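PDB 5CK4: putative signal recognition particle protein from Chaetomium thermophilum, which probably binds GTP as the Arf-like beta subunit of the signal recognition particle receptor at the endoplasmic reticulum, and holds GDP in this crystal. Local coordinates for residues L215-Q221 / E292-V298. Numbering follows the deposited sequence.
With GDP (guanosine-5'-diphosphate), chain C.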
# COMPACT_ATOMS: atom_id res chain seq x y z
N LEU A 215 2.50 3.34 -2.59
CA LEU A 215 1.76 3.65 -3.80
C LEU A 215 0.35 3.15 -3.58
O LEU A 215 0.14 1.95 -3.36
CB LEU A 215 2.37 2.94 -5.01
CG LEU A 215 1.61 3.12 -6.32
CD1 LEU A 215 1.60 4.59 -6.75
CD2 LEU A 215 2.23 2.25 -7.41
N ILE A 216 -0.62 4.05 -3.61
CA ILE A 216 -2.01 3.62 -3.58
C ILE A 216 -2.46 3.41 -5.03
O ILE A 216 -2.67 4.36 -5.78
CB ILE A 216 -2.92 4.61 -2.84
CG1 ILE A 216 -2.46 4.72 -1.38
CG2 ILE A 216 -4.38 4.12 -2.90
CD1 ILE A 216 -3.08 5.86 -0.60
N ALA A 217 -2.57 2.14 -5.41
CA ALA A 217 -2.84 1.78 -6.79
C ALA A 217 -4.34 1.59 -7.00
O ALA A 217 -4.94 0.61 -6.52
CB ALA A 217 -2.06 0.51 -7.15
N ALA A 218 -4.96 2.56 -7.67
CA ALA A 218 -6.40 2.53 -7.90
C ALA A 218 -6.69 1.72 -9.16
O ALA A 218 -6.72 2.27 -10.26
CB ALA A 218 -6.95 3.97 -8.01
N ASN A 219 -6.90 0.41 -8.96
CA ASN A 219 -7.01 -0.59 -10.02
C ASN A 219 -8.38 -0.61 -10.71
O ASN A 219 -9.35 -0.03 -10.21
CB ASN A 219 -6.72 -1.99 -9.44
CG ASN A 219 -6.45 -3.03 -10.52
OD1 ASN A 219 -5.98 -2.69 -11.61
ND2 ASN A 219 -6.75 -4.29 -10.22
N LYS A 220 -8.45 -1.32 -11.84
CA LYS A 220 -9.67 -1.53 -12.64
C LYS A 220 -10.15 -0.26 -13.34
O LYS A 220 -11.35 -0.08 -13.53
CB LYS A 220 -10.81 -2.20 -11.82
CG LYS A 220 -10.33 -3.39 -10.93
CD LYS A 220 -11.44 -4.33 -10.51
CE LYS A 220 -10.92 -5.40 -9.54
NZ LYS A 220 -12.01 -6.35 -9.09
N GLN A 221 -9.23 0.61 -13.75
CA GLN A 221 -9.60 1.82 -14.49
C GLN A 221 -10.15 1.53 -15.91
O GLN A 221 -10.62 2.44 -16.59
CB GLN A 221 -8.44 2.82 -14.57
CG GLN A 221 -8.04 3.41 -13.22
CD GLN A 221 -9.08 4.35 -12.66
OE1 GLN A 221 -9.77 5.05 -13.39
NE2 GLN A 221 -9.20 4.38 -11.33
N GLU A 292 1.34 8.25 -2.60
CA GLU A 292 0.77 8.78 -3.86
C GLU A 292 -0.35 7.87 -4.39
O GLU A 292 -0.25 6.64 -4.33
CB GLU A 292 1.86 8.96 -4.93
CG GLU A 292 1.38 9.63 -6.22
CD GLU A 292 2.50 10.00 -7.19
OE1 GLU A 292 3.65 10.20 -6.74
OE2 GLU A 292 2.23 10.08 -8.41
N VAL A 293 -1.39 8.48 -4.94
CA VAL A 293 -2.50 7.71 -5.50
C VAL A 293 -2.33 7.71 -7.02
O VAL A 293 -2.10 8.77 -7.63
CB VAL A 293 -3.85 8.33 -5.11
CG1 VAL A 293 -5.02 7.55 -5.73
CG2 VAL A 293 -3.98 8.38 -3.59
N MET A 294 -2.43 6.55 -7.64
CA MET A 294 -2.19 6.46 -9.09
C MET A 294 -3.16 5.45 -9.69
O MET A 294 -3.29 4.34 -9.18
CB MET A 294 -0.75 6.05 -9.38
CG MET A 294 -0.40 5.98 -10.89
SD MET A 294 1.36 5.67 -11.18
CE MET A 294 2.09 6.90 -10.09
N GLY A 295 -3.84 5.83 -10.76
CA GLY A 295 -4.74 4.90 -11.43
C GLY A 295 -4.03 3.92 -12.34
O GLY A 295 -2.93 4.18 -12.83
N GLY A 296 -4.67 2.78 -12.56
CA GLY A 296 -4.17 1.81 -13.51
C GLY A 296 -5.13 0.65 -13.68
O GLY A 296 -6.23 0.67 -13.11
N ASN A 297 -4.73 -0.35 -14.46
CA ASN A 297 -5.53 -1.55 -14.65
C ASN A 297 -4.65 -2.73 -15.06
O ASN A 297 -3.63 -2.55 -15.74
CB ASN A 297 -6.64 -1.29 -15.67
CG ASN A 297 -6.10 -0.92 -17.05
OD1 ASN A 297 -5.59 0.18 -17.24
ND2 ASN A 297 -6.22 -1.83 -18.00
N VAL A 298 -5.04 -3.93 -14.65
CA VAL A 298 -4.29 -5.14 -14.93
C VAL A 298 -4.81 -5.81 -16.21
O VAL A 298 -4.05 -6.43 -16.95
CB VAL A 298 -4.37 -6.13 -13.74
CG1 VAL A 298 -3.67 -7.43 -14.06
CG2 VAL A 298 -3.78 -5.50 -12.50
PB GDP C . -7.26 -10.54 -5.17
O1B GDP C . -6.05 -11.42 -5.25
O2B GDP C . -6.86 -9.17 -4.63
O3B GDP C . -8.34 -11.08 -4.26
O3A GDP C . -7.91 -10.28 -6.61
PA GDP C . -7.85 -11.24 -7.91
O1A GDP C . -6.48 -11.21 -8.52
O2A GDP C . -8.35 -12.63 -7.62
O5' GDP C . -8.87 -10.39 -8.79
C5' GDP C . -10.23 -10.28 -8.40
C4' GDP C . -11.06 -10.15 -9.66
O4' GDP C . -10.83 -8.86 -10.25
C3' GDP C . -10.68 -11.18 -10.71
O3' GDP C . -11.88 -11.54 -11.39
C2' GDP C . -9.80 -10.42 -11.68
O2' GDP C . -9.86 -10.92 -13.01
C1' GDP C . -10.40 -9.04 -11.61
N9 GDP C . -9.44 -7.98 -11.97
C8 GDP C . -8.18 -7.82 -11.52
N7 GDP C . -7.62 -6.70 -12.07
C5 GDP C . -8.56 -6.13 -12.84
C6 GDP C . -8.63 -4.94 -13.71
O6 GDP C . -7.64 -4.18 -13.81
N1 GDP C . -9.80 -4.71 -14.34
C2 GDP C . -10.87 -5.52 -14.23
N2 GDP C . -12.01 -5.23 -14.91
N3 GDP C . -10.87 -6.64 -13.46
C4 GDP C . -9.75 -6.97 -12.77
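Leu215 and Met294 meet on one face of two neighbouring parallel strands, with Leu215 CD1 3.8 Å from Met294 CB. The thioether bends back at its last torsion (chi3 -49°), bringing Met294 CE near the same leucine methyl; both side chains are apolar, suiting the buried side covered by helix 306-313. On the reverse face the beta-branched Ile216 and Val293, suited to extended strands, cross: Val293 CG2 lies 4.0 Å from Ile216 CB and equally near its CD1, beneath helix 229-249. Between these layers the backbones zip together, beginning with Ile216 N to Glu292 O at 2.7 Å. Gly296 N reaches Ala218 O from above the carbonyl plane, and Gln221 N then bonds Gly296 O. Glycine suits position 295, because a CB there would press against CG of Gln221, whose NE2 reaches Val227 O and, weakly, Ala218 O.

Past the strand ends lies the guanine site of this P-loop GTPase, where Asn219, Lys220 and Asp222 belong to the NKxD motif. With CG anti to the backbone N (chi1 -165°), Asn219 sets OD1 3.3 Å from Asn297 CA, where it weakly accepts Lys220 N, while ND2 donates to Ala30 O, tying the motif to the P-loop. Lys220 runs extended over the base, its CG 3.6 Å from GDP C6, so methylenes cover the ring while NZ bonds O4' at 3.0 Å and also meets Gly29 O and Asp170. With an alanine in place of this lysine, the guanine face would probably lose its cover and Asp170 its countercharge. Val298 N donates to GDP O6 at 2.7 Å, and Val298 CG2 lies 3.7 Å from Asn219 OD1. The neighbouring Asn297 braces the loop, OD1 accepting Gly304 N and ND2 donating to Ile299 O.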